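Local coordinates for mandelate racemase/muconate lactonizing enzyme family protein (Bradyrhizobium sp. ORS 278, PDB 3TOY), which is of undefined function but belongs to the mandelate racemase/muconate lactonizing enzyme family, with the N-terminal capping domain and barrel domain of the enolase superfamily, at residues Ala28-Thr39 with Ser54-Asp65; Leu101-Met110 with Val127-Leu138. All coordinates share one frame; numbering follows the deposited sequence.

Interaction 1 (Ala28-Thr39 with Ser54-Asp65)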
loop_
_atom_site.group_PDB
_atom_site.type_symbol
_atom_site.label_atom_id
_atom_site.label_comp_id
_atom_site.label_asym_id
_atom_site.label_seq_id
_atom_site.Cartn_x
_atom_site.Cartn_y
_atom_site.Cartn_z
ATOM N N ALA A 28 46.554 1.217 22.985
ATOM C CA ALA A 28 46.083 2.579 22.753
ATOM C C ALA A 28 46.717 3.135 21.502
ATOM O O ALA A 28 47.804 2.723 21.098
ATOM C CB ALA A 28 46.377 3.479 23.947
ATOM N N ILE A 29 46.005 4.054 20.867
ATOM C CA ILE A 29 46.487 4.737 19.693
ATOM C C ILE A 29 47.462 5.803 20.163
ATOM O O ILE A 29 47.196 6.482 21.162
ATOM C CB ILE A 29 45.303 5.405 18.953
ATOM C CG1 ILE A 29 44.368 4.315 18.384
ATOM C CG2 ILE A 29 45.792 6.366 17.861
ATOM C CD1 ILE A 29 42.947 4.811 18.141
ATOM N N THR A 30 48.584 5.938 19.450
ATOM C CA THR A 30 49.579 6.970 19.770
ATOM C C THR A 30 49.615 8.048 18.692
ATOM O O THR A 30 49.919 9.209 18.961
ATOM C CB THR A 30 50.990 6.369 19.962
ATOM O OG1 THR A 30 51.339 5.576 18.820
ATOM C CG2 THR A 30 51.035 5.486 21.202
ATOM N N GLY A 31 49.295 7.681 17.457
ATOM C CA GLY A 31 49.284 8.669 16.400
ATOM C C GLY A 31 48.707 8.154 15.103
ATOM O O GLY A 31 48.517 6.948 14.926
ATOM N N VAL A 32 48.463 9.082 14.189
ATOM C CA VAL A 32 47.913 8.755 12.894
ATOM C C VAL A 32 48.600 9.617 11.842
ATOM O O VAL A 32 48.667 10.838 11.970
ATOM C CB VAL A 32 46.378 9.023 12.896
ATOM C CG1 VAL A 32 45.818 8.937 11.502
ATOM C CG2 VAL A 32 45.694 8.036 13.825
ATOM N N THR A 33 49.115 8.989 10.794
ATOM C CA THR A 33 49.658 9.754 9.699
ATOM C C THR A 33 49.055 9.248 8.398
ATOM O O THR A 33 48.673 8.089 8.294
ATOM C CB THR A 33 51.202 9.676 9.654
ATOM O OG1 THR A 33 51.615 8.371 9.234
ATOM C CG2 THR A 33 51.773 9.965 11.026
ATOM N N ALA A 34 48.962 10.133 7.418
ATOM C CA ALA A 34 48.425 9.771 6.122
ATOM C C ALA A 34 49.333 10.283 5.032
ATOM O O ALA A 34 49.836 11.407 5.104
ATOM C CB ALA A 34 47.010 10.368 5.962
ATOM N N ARG A 35 49.539 9.469 4.006
ATOM C CA ARG A 35 50.310 9.917 2.854
ATOM C C ARG A 35 49.535 9.727 1.561
ATOM O O ARG A 35 48.807 8.744 1.406
ATOM C CB ARG A 35 51.644 9.170 2.770
ATOM C CG ARG A 35 52.566 9.378 3.987
ATOM C CD ARG A 35 53.812 8.501 3.871
ATOM N NE ARG A 35 53.530 7.097 4.162
ATOM C CZ ARG A 35 54.393 6.103 3.978
ATOM N NH1 ARG A 35 55.610 6.355 3.508
ATOM N NH2 ARG A 35 54.044 4.858 4.276
ATOM N N ALA A 36 49.713 10.656 0.631
ATOM C CA ALA A 36 49.087 10.574 -0.682
ATOM C C ALA A 36 50.054 10.011 -1.724
ATOM O O ALA A 36 51.219 10.418 -1.782
ATOM C CB ALA A 36 48.597 11.962 -1.104
ATOM N N VAL A 37 49.581 9.079 -2.546
ATOM C CA VAL A 37 50.369 8.580 -3.669
ATOM C C VAL A 37 49.520 8.547 -4.922
ATOM O O VAL A 37 48.288 8.491 -4.847
ATOM C CB VAL A 37 50.935 7.175 -3.429
ATOM C CG1 VAL A 37 51.894 7.174 -2.239
ATOM C CG2 VAL A 37 49.822 6.158 -3.192
ATOM N N ILE A 38 50.175 8.598 -6.073
ATOM C CA ILE A 38 49.494 8.342 -7.325
ATOM C C ILE A 38 50.204 7.203 -8.041
ATOM O O ILE A 38 51.309 7.370 -8.572
ATOM C CB ILE A 38 49.426 9.596 -8.203
ATOM C CG1 ILE A 38 48.779 10.748 -7.421
ATOM C CG2 ILE A 38 48.673 9.304 -9.501
ATOM C CD1 ILE A 38 48.643 12.025 -8.203
ATOM N N THR A 39 49.573 6.037 -8.035
ATOM C CA THR A 39 50.161 4.850 -8.621
ATOM C C THR A 39 49.873 4.777 -10.108
ATOM O O THR A 39 48.850 5.280 -10.573
ATOM C CB THR A 39 49.606 3.578 -7.961
ATOM O OG1 THR A 39 48.180 3.535 -8.136
ATOM C CG2 THR A 39 49.934 3.559 -6.484
ATOM N N SER A 54 45.097 6.572 -13.507
ATOM C CA SER A 54 46.102 6.435 -12.467
ATOM C C SER A 54 45.374 6.093 -11.181
ATOM O O SER A 54 44.137 6.060 -11.152
ATOM C CB SER A 54 46.861 7.743 -12.290
ATOM O OG SER A 54 45.977 8.752 -11.840
ATOM N N GLY A 55 46.125 5.857 -10.114
ATOM C CA GLY A 55 45.513 5.520 -8.830
ATOM C C GLY A 55 45.858 6.501 -7.727
ATOM O O GLY A 55 46.866 6.328 -7.028
ATOM N N PRO A 56 45.022 7.535 -7.543
ATOM C CA PRO A 56 45.231 8.421 -6.401
ATOM C C PRO A 56 44.785 7.730 -5.115
ATOM O O PRO A 56 43.594 7.429 -4.958
ATOM C CB PRO A 56 44.376 9.653 -6.734
ATOM C CG PRO A 56 43.409 9.210 -7.806
ATOM C CD PRO A 56 43.822 7.879 -8.335
ATOM N N LEU A 57 45.742 7.427 -4.230
ATOM C CA LEU A 57 45.458 6.703 -2.989
ATOM C C LEU A 57 45.895 7.508 -1.774
ATOM O O LEU A 57 46.804 8.330 -1.852
ATOM C CB LEU A 57 46.177 5.355 -2.945
ATOM C CG LEU A 57 46.175 4.455 -4.179
ATOM C CD1 LEU A 57 46.920 3.134 -3.889
ATOM C CD2 LEU A 57 44.729 4.184 -4.602
ATOM N N VAL A 58 45.247 7.261 -0.644
ATOM C CA VAL A 58 45.691 7.782 0.646
ATOM C C VAL A 58 46.055 6.588 1.516
ATOM O O VAL A 58 45.225 5.709 1.763
ATOM C CB VAL A 58 44.600 8.625 1.340
ATOM C CG1 VAL A 58 45.001 8.990 2.783
ATOM C CG2 VAL A 58 44.285 9.876 0.521
ATOM N N LEU A 59 47.304 6.546 1.980
ATOM C CA LEU A 59 47.795 5.431 2.781
ATOM C C LEU A 59 47.799 5.852 4.231
ATOM O O LEU A 59 48.361 6.896 4.582
ATOM C CB LEU A 59 49.217 5.039 2.334
ATOM C CG LEU A 59 49.421 4.929 0.823
ATOM C CD1 LEU A 59 50.879 4.539 0.478
ATOM C CD2 LEU A 59 48.426 3.913 0.211
ATOM N N ILE A 60 47.163 5.049 5.074
ATOM C CA ILE A 60 46.850 5.445 6.435
ATOM C C ILE A 60 47.612 4.550 7.377
ATOM O O ILE A 60 47.609 3.326 7.228
ATOM C CB ILE A 60 45.306 5.313 6.710
ATOM C CG1 ILE A 60 44.521 6.252 5.784
ATOM C CG2 ILE A 60 44.977 5.511 8.173
ATOM C CD1 ILE A 60 42.959 6.205 5.951
ATOM N N ASP A 61 48.279 5.174 8.350
ATOM C CA ASP A 61 49.007 4.443 9.382
ATOM C C ASP A 61 48.522 4.866 10.748
ATOM O O ASP A 61 48.519 6.046 11.083
ATOM C CB ASP A 61 50.513 4.709 9.281
ATOM C CG ASP A 61 51.078 4.292 7.951
ATOM O OD1 ASP A 61 50.865 3.138 7.548
ATOM O OD2 ASP A 61 51.739 5.119 7.294
ATOM N N VAL A 62 48.132 3.899 11.551
ATOM C CA VAL A 62 47.692 4.196 12.895
ATOM C C VAL A 62 48.658 3.536 13.871
ATOM O O VAL A 62 48.643 2.324 14.049
ATOM C CB VAL A 62 46.248 3.686 13.161
ATOM C CG1 VAL A 62 45.867 3.902 14.635
ATOM C CG2 VAL A 62 45.244 4.382 12.222
ATOM N N THR A 63 49.499 4.344 14.514
ATOM C CA THR A 63 50.506 3.793 15.412
ATOM C C THR A 63 49.867 3.545 16.761
ATOM O O THR A 63 49.019 4.323 17.202
ATOM C CB THR A 63 51.715 4.760 15.586
ATOM O OG1 THR A 63 51.260 5.987 16.166
ATOM C CG2 THR A 63 52.371 5.059 14.249
ATOM N N THR A 64 50.288 2.467 17.412
ATOM C CA THR A 64 49.799 2.107 18.732
ATOM C C THR A 64 50.971 2.025 19.708
ATOM O O THR A 64 52.127 2.171 19.311
ATOM C CB THR A 64 49.118 0.733 18.712
ATOM O OG1 THR A 64 50.105 -0.307 18.621
ATOM C CG2 THR A 64 48.170 0.641 17.502
ATOM N N ASP A 65 50.657 1.759 20.970
ATOM C CA ASP A 65 51.671 1.634 22.013
ATOM C C ASP A 65 52.067 0.180 22.263
ATOM O O ASP A 65 52.598 -0.147 23.328
ATOM C CB ASP A 65 51.179 2.299 23.310
ATOM C CG ASP A 65 49.964 1.594 23.918
ATOM O OD1 ASP A 65 49.424 0.649 23.299
ATOM O OD2 ASP A 65 49.558 1.979 25.031
HETATM O O HOH W 1 53.726 4.871 19.292
HETATM O O HOH W 2 51.441 7.078 12.135
#

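Interaction 2 (Leu101-Met110 with Val127-Leu138)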
loop_
_atom_site.group_PDB
_atom_site.type_symbol
_atom_site.label_atom_id
_atom_site.label_comp_id
_atom_site.label_asym_id
_atom_site.label_seq_id
_atom_site.Cartn_x
_atom_site.Cartn_y
_atom_site.Cartn_z
ATOM N N LEU A 101 42.092 1.053 21.516
ATOM C CA LEU A 101 41.891 0.551 20.164
ATOM C C LEU A 101 40.694 -0.387 20.196
ATOM O O LEU A 101 40.837 -1.617 20.336
ATOM C CB LEU A 101 43.142 -0.198 19.684
ATOM C CG LEU A 101 43.187 -0.735 18.258
ATOM C CD1 LEU A 101 43.281 0.398 17.271
ATOM C CD2 LEU A 101 44.355 -1.709 18.086
ATOM N N VAL A 102 39.508 0.213 20.112
ATOM C CA VAL A 102 38.249 -0.517 20.244
ATOM C C VAL A 102 37.366 -0.011 19.107
ATOM O O VAL A 102 36.750 1.022 19.241
ATOM C CB VAL A 102 37.578 -0.245 21.611
ATOM C CG1 VAL A 102 36.261 -0.988 21.719
ATOM C CG2 VAL A 102 38.513 -0.688 22.779
ATOM N N PRO A 103 37.355 -0.726 17.967
ATOM C CA PRO A 103 36.719 -0.227 16.730
ATOM C C PRO A 103 35.275 0.247 16.905
ATOM O O PRO A 103 34.920 1.316 16.423
ATOM C CB PRO A 103 36.803 -1.434 15.795
ATOM C CG PRO A 103 38.116 -2.108 16.229
ATOM C CD PRO A 103 38.075 -1.996 17.734
ATOM N N VAL A 104 34.452 -0.541 17.575
ATOM C CA VAL A 104 33.040 -0.185 17.749
ATOM C C VAL A 104 32.891 1.113 18.537
ATOM O O VAL A 104 32.092 1.995 18.190
ATOM C CB VAL A 104 32.279 -1.335 18.436
ATOM C CG1 VAL A 104 30.852 -0.911 18.841
ATOM C CG2 VAL A 104 32.286 -2.546 17.512
ATOM N N ASP A 105 33.668 1.232 19.606
ATOM C CA ASP A 105 33.630 2.439 20.424
ATOM C C ASP A 105 34.179 3.657 19.697
ATOM O O ASP A 105 33.669 4.777 19.881
ATOM C CB ASP A 105 34.439 2.233 21.709
ATOM C CG ASP A 105 33.845 1.200 22.609
ATOM O OD1 ASP A 105 32.735 0.662 22.332
ATOM O OD2 ASP A 105 34.508 0.926 23.622
ATOM N N LEU A 106 35.244 3.465 18.911
ATOM C CA LEU A 106 35.832 4.557 18.127
ATOM C C LEU A 106 34.862 5.027 17.039
ATOM O O LEU A 106 34.749 6.222 16.743
ATOM C CB LEU A 106 37.171 4.125 17.499
ATOM C CG LEU A 106 38.304 3.888 18.532
ATOM C CD1 LEU A 106 39.456 3.078 17.914
ATOM C CD2 LEU A 106 38.788 5.210 19.127
ATOM N N MET A 107 34.163 4.081 16.433
ATOM C CA MET A 107 33.187 4.452 15.406
ATOM C C MET A 107 32.072 5.279 16.040
ATOM O O MET A 107 31.638 6.279 15.486
ATOM C CB MET A 107 32.609 3.196 14.739
ATOM C CG MET A 107 31.555 3.520 13.652
ATOM S SD MET A 107 32.228 4.479 12.291
ATOM C CE MET A 107 33.510 3.380 11.638
ATOM N N LYS A 108 31.593 4.861 17.208
ATOM C CA LYS A 108 30.542 5.616 17.877
ATOM C C LYS A 108 31.003 7.045 18.206
ATOM O O LYS A 108 30.234 7.999 18.082
ATOM C CB LYS A 108 30.085 4.864 19.133
ATOM C CG LYS A 108 28.984 5.530 19.921
ATOM C CD LYS A 108 28.841 4.877 21.296
ATOM C CE LYS A 108 27.908 3.674 21.269
ATOM N NZ LYS A 108 26.494 4.091 21.522
ATOM N N ALA A 109 32.265 7.195 18.601
ATOM C CA ALA A 109 32.826 8.505 18.906
ATOM C C ALA A 109 32.944 9.385 17.663
ATOM O O ALA A 109 32.680 10.586 17.724
ATOM C CB ALA A 109 34.211 8.368 19.602
ATOM N N MET A 110 33.366 8.799 16.549
ATOM C CA MET A 110 33.461 9.542 15.285
ATOM C C MET A 110 32.064 9.919 14.806
ATOM O O MET A 110 31.866 10.985 14.226
ATOM C CB MET A 110 34.221 8.730 14.229
ATOM C CG MET A 110 35.750 8.785 14.420
ATOM S SD MET A 110 36.731 7.833 13.227
ATOM C CE MET A 110 36.178 6.108 13.429
ATOM N N VAL A 127 36.866 8.536 8.021
ATOM C CA VAL A 127 36.332 7.697 9.091
ATOM C C VAL A 127 36.424 6.194 8.777
ATOM O O VAL A 127 36.839 5.388 9.623
ATOM C CB VAL A 127 34.859 8.106 9.411
ATOM C CG1 VAL A 127 34.188 7.073 10.308
ATOM C CG2 VAL A 127 34.839 9.487 10.063
ATOM N N SER A 128 36.052 5.825 7.557
ATOM C CA SER A 128 36.039 4.405 7.191
ATOM C C SER A 128 37.480 3.928 7.056
ATOM O O SER A 128 37.784 2.794 7.382
ATOM C CB SER A 128 35.303 4.193 5.872
ATOM O OG SER A 128 33.947 4.669 5.988
ATOM N N GLY A 129 38.348 4.814 6.567
ATOM C CA GLY A 129 39.766 4.467 6.399
ATOM C C GLY A 129 40.384 4.170 7.755
ATOM O O GLY A 129 41.134 3.204 7.891
ATOM N N LEU A 130 40.063 4.997 8.746
ATOM C CA LEU A 130 40.534 4.794 10.115
ATOM C C LEU A 130 40.028 3.482 10.678
ATOM O O LEU A 130 40.778 2.701 11.264
ATOM C CB LEU A 130 40.144 5.971 11.031
ATOM C CG LEU A 130 40.921 7.267 10.753
ATOM C CD1 LEU A 130 40.282 8.510 11.331
ATOM C CD2 LEU A 130 42.390 7.119 11.241
ATOM N N ASP A 131 38.737 3.220 10.498
ATOM C CA ASP A 131 38.182 1.970 10.990
ATOM C C ASP A 131 38.929 0.747 10.447
ATOM O O ASP A 131 39.223 -0.194 11.192
ATOM C CB ASP A 131 36.670 1.874 10.659
ATOM C CG ASP A 131 36.053 0.603 11.203
ATOM O OD1 ASP A 131 35.653 0.586 12.390
ATOM O OD2 ASP A 131 35.991 -0.385 10.441
ATOM N N MET A 132 39.224 0.735 9.161
ATOM C CA MET A 132 39.929 -0.412 8.566
ATOM C C MET A 132 41.324 -0.570 9.197
ATOM O O MET A 132 41.765 -1.679 9.507
ATOM C CB MET A 132 40.075 -0.245 7.053
ATOM C CG MET A 132 38.806 -0.577 6.255
ATOM S SD MET A 132 39.060 -0.474 4.490
ATOM C CE MET A 132 38.968 1.297 4.251
ATOM N N ALA A 133 42.008 0.553 9.370
ATOM C CA ALA A 133 43.336 0.523 9.981
ATOM C C ALA A 133 43.262 0.037 11.430
ATOM O O ALA A 133 44.151 -0.692 11.881
ATOM C CB ALA A 133 44.001 1.883 9.878
ATOM N N PHE A 134 42.196 0.382 12.164
ATOM C CA PHE A 134 42.070 -0.141 13.535
ATOM C C PHE A 134 41.956 -1.664 13.560
ATOM O O PHE A 134 42.569 -2.343 14.386
ATOM C CB PHE A 134 40.863 0.404 14.314
ATOM C CG PHE A 134 40.766 1.901 14.384
ATOM C CD1 PHE A 134 41.896 2.709 14.491
ATOM C CD2 PHE A 134 39.510 2.503 14.397
ATOM C CE1 PHE A 134 41.770 4.090 14.569
ATOM C CE2 PHE A 134 39.379 3.873 14.465
ATOM C CZ PHE A 134 40.508 4.673 14.560
ATOM N N TRP A 135 41.111 -2.214 12.694
ATOM C CA TRP A 135 40.945 -3.655 12.671
ATOM C C TRP A 135 42.240 -4.320 12.208
ATOM O O TRP A 135 42.600 -5.414 12.664
ATOM C CB TRP A 135 39.780 -4.046 11.732
ATOM C CG TRP A 135 38.424 -3.948 12.398
ATOM C CD1 TRP A 135 37.508 -2.939 12.268
ATOM C CD2 TRP A 135 37.835 -4.912 13.284
ATOM N NE1 TRP A 135 36.386 -3.218 13.029
ATOM C CE2 TRP A 135 36.563 -4.425 13.653
ATOM C CE3 TRP A 135 38.262 -6.138 13.806
ATOM C CZ2 TRP A 135 35.728 -5.111 14.533
ATOM C CZ3 TRP A 135 37.435 -6.807 14.690
ATOM C CH2 TRP A 135 36.176 -6.304 15.030
ATOM N N ASP A 136 42.913 -3.681 11.265
ATOM C CA ASP A 136 44.171 -4.219 10.763
ATOM C C ASP A 136 45.143 -4.364 11.931
ATOM O O ASP A 136 45.833 -5.373 12.062
ATOM C CB ASP A 136 44.786 -3.283 9.728
ATOM C CG ASP A 136 46.180 -3.727 9.328
ATOM O OD1 ASP A 136 46.296 -4.778 8.682
ATOM O OD2 ASP A 136 47.156 -3.039 9.688
ATOM N N ALA A 137 45.180 -3.342 12.780
ATOM C CA ALA A 137 46.064 -3.339 13.935
ATOM C C ALA A 137 45.689 -4.446 14.902
ATOM O O ALA A 137 46.561 -5.151 15.403
ATOM C CB ALA A 137 46.068 -1.978 14.622
ATOM N N LEU A 138 44.395 -4.619 15.161
ATOM C CA LEU A 138 43.955 -5.691 16.043
ATOM C C LEU A 138 44.420 -7.043 15.503
ATOM O O LEU A 138 44.848 -7.925 16.260
ATOM C CB LEU A 138 42.431 -5.679 16.207
ATOM C CG LEU A 138 41.796 -4.631 17.121
ATOM C CD1 LEU A 138 40.267 -4.805 17.090
ATOM C CD2 LEU A 138 42.323 -4.701 18.554
HETATM O O HOH W 3 36.265 2.571 14.078
#

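Interaction 1 (Ala28-Thr39 with Ser54-Asp65)
V32 lies alongside V62 on the helix-covered face of an antiparallel strand pair, the two pointing the same way with V32 CG2 4.0 Å from V62 CG2. On that face A34 packs its CB against V58 CG1, while I60 turns toward A133 of helix 122-142 and A36 and V58 meet L82 of helix 82-95. This side is packed tightly with apolar groups. Between T33 and T39 the backbones are joined by regular hydrogen bonds in both directions, the R35-L59 pair among them (L59 N to R35 O, 2.7 Å).

The other face changes along its length. Toward its buried end V37 CG2, held between its own N and carbonyl carbon (CG1 at chi1 -62°), reaches L57 CB at 3.7 Å, and V37 CG1 crosses L59 CD1 at about a right angle. Further along, R35 bends at chi3 and meets D61 only in a long salt bridge, NH2 to OD2 3.8 Å, the guanidinium and carboxylate planes 48° apart. The stronger partners lie outside: E374 for R35, H71 and W372 for D61 OD1.

Beyond D61 the face is looser and wetter. T33 is exposed, and one water joins its OG1 to D61 O. T30 OG1 and T63 OG1 are hydrogen-bonded at 2.7 Å, their side chains crossing nearly perpendicularly; a second water donates to T64 O. At the outermost end A28 N meets D65 OD1 at 2.9 Å from above the carboxylate plane.

T63 is opposed by two residues, T30 and G31: T30 N bonds T63 O at 2.8 Å, and G31 N adds a weak bond to the same oxygen. This classic beta bulge interrupts the first hairpin of the antiparallel sheet in the family's N-terminal domain.

Interaction 2 (Leu101-Met110 with Val127-Leu138)
Helix 103-110 runs nearly antiparallel to helix 127-138, their axes 164° apart in direction and 10.2 Å apart at closest approach. P103, in the first turn just after the N-cap position of V102, is a knob in a hole made by D131, F134, W135 and L138. Its CG sits over the W135 indole in a CH-pi contact, 3.8 Å from the centroid of the five-membered ring, and touches L138 CD1 at 3.6 Å. W135 NE1 and D131 OD1 both bond T302 OG1 of helix 300-314, tying this hole to the barrel domain. A water donates to P103 O and to D131 OD1 (2.7 Å to the latter), bridging the helices.

Such antiparallel helices, packed against the antiparallel sheet, belong to the alpha+beta capping domain of enolase-superfamily proteins.

F134 fills the middle. L106 CD1 lies over one ring face, 3.6 Å from the centroid; L130 O stands over the opposite face, and M110 CE comes to the edge. L101, its CG anti to the backbone N (chi1 -176°), splays its methyls: CD1 touches F134 CB, and CD2 slides past L138 CD2 at 3.6 Å. At the far end V127 CG1 is touched by two methionines, 3.8 Å from both M107 SD and M110 CE. Bends at chi2 and chi3 carry M107 CE onward to D131, whose CB it reaches at 3.6 Å.

Overall arrangement
The two contacts are successive layers of one domain: the hairpin of interaction 1 supplies the two central strands of the sheet, and helix 127-138 of interaction 2 lies across it. V62 CG2 meets A133 CB at 3.6 Å, and I60, I29 and V32 pack on G129, F134 and L130, so F134 and L130 of interaction 2 also face the sheet. Both contacts are largely buried, but interaction 1 runs out to exposed threonines and an aspartate at one end. Backbone hydrogen bonds carry interaction 1; interaction 2 relies on aliphatic, CH-pi and methionine packing. Nothing from another chain touches interaction 1, whereas a second subunit packs on V104 and W135 of interaction 2.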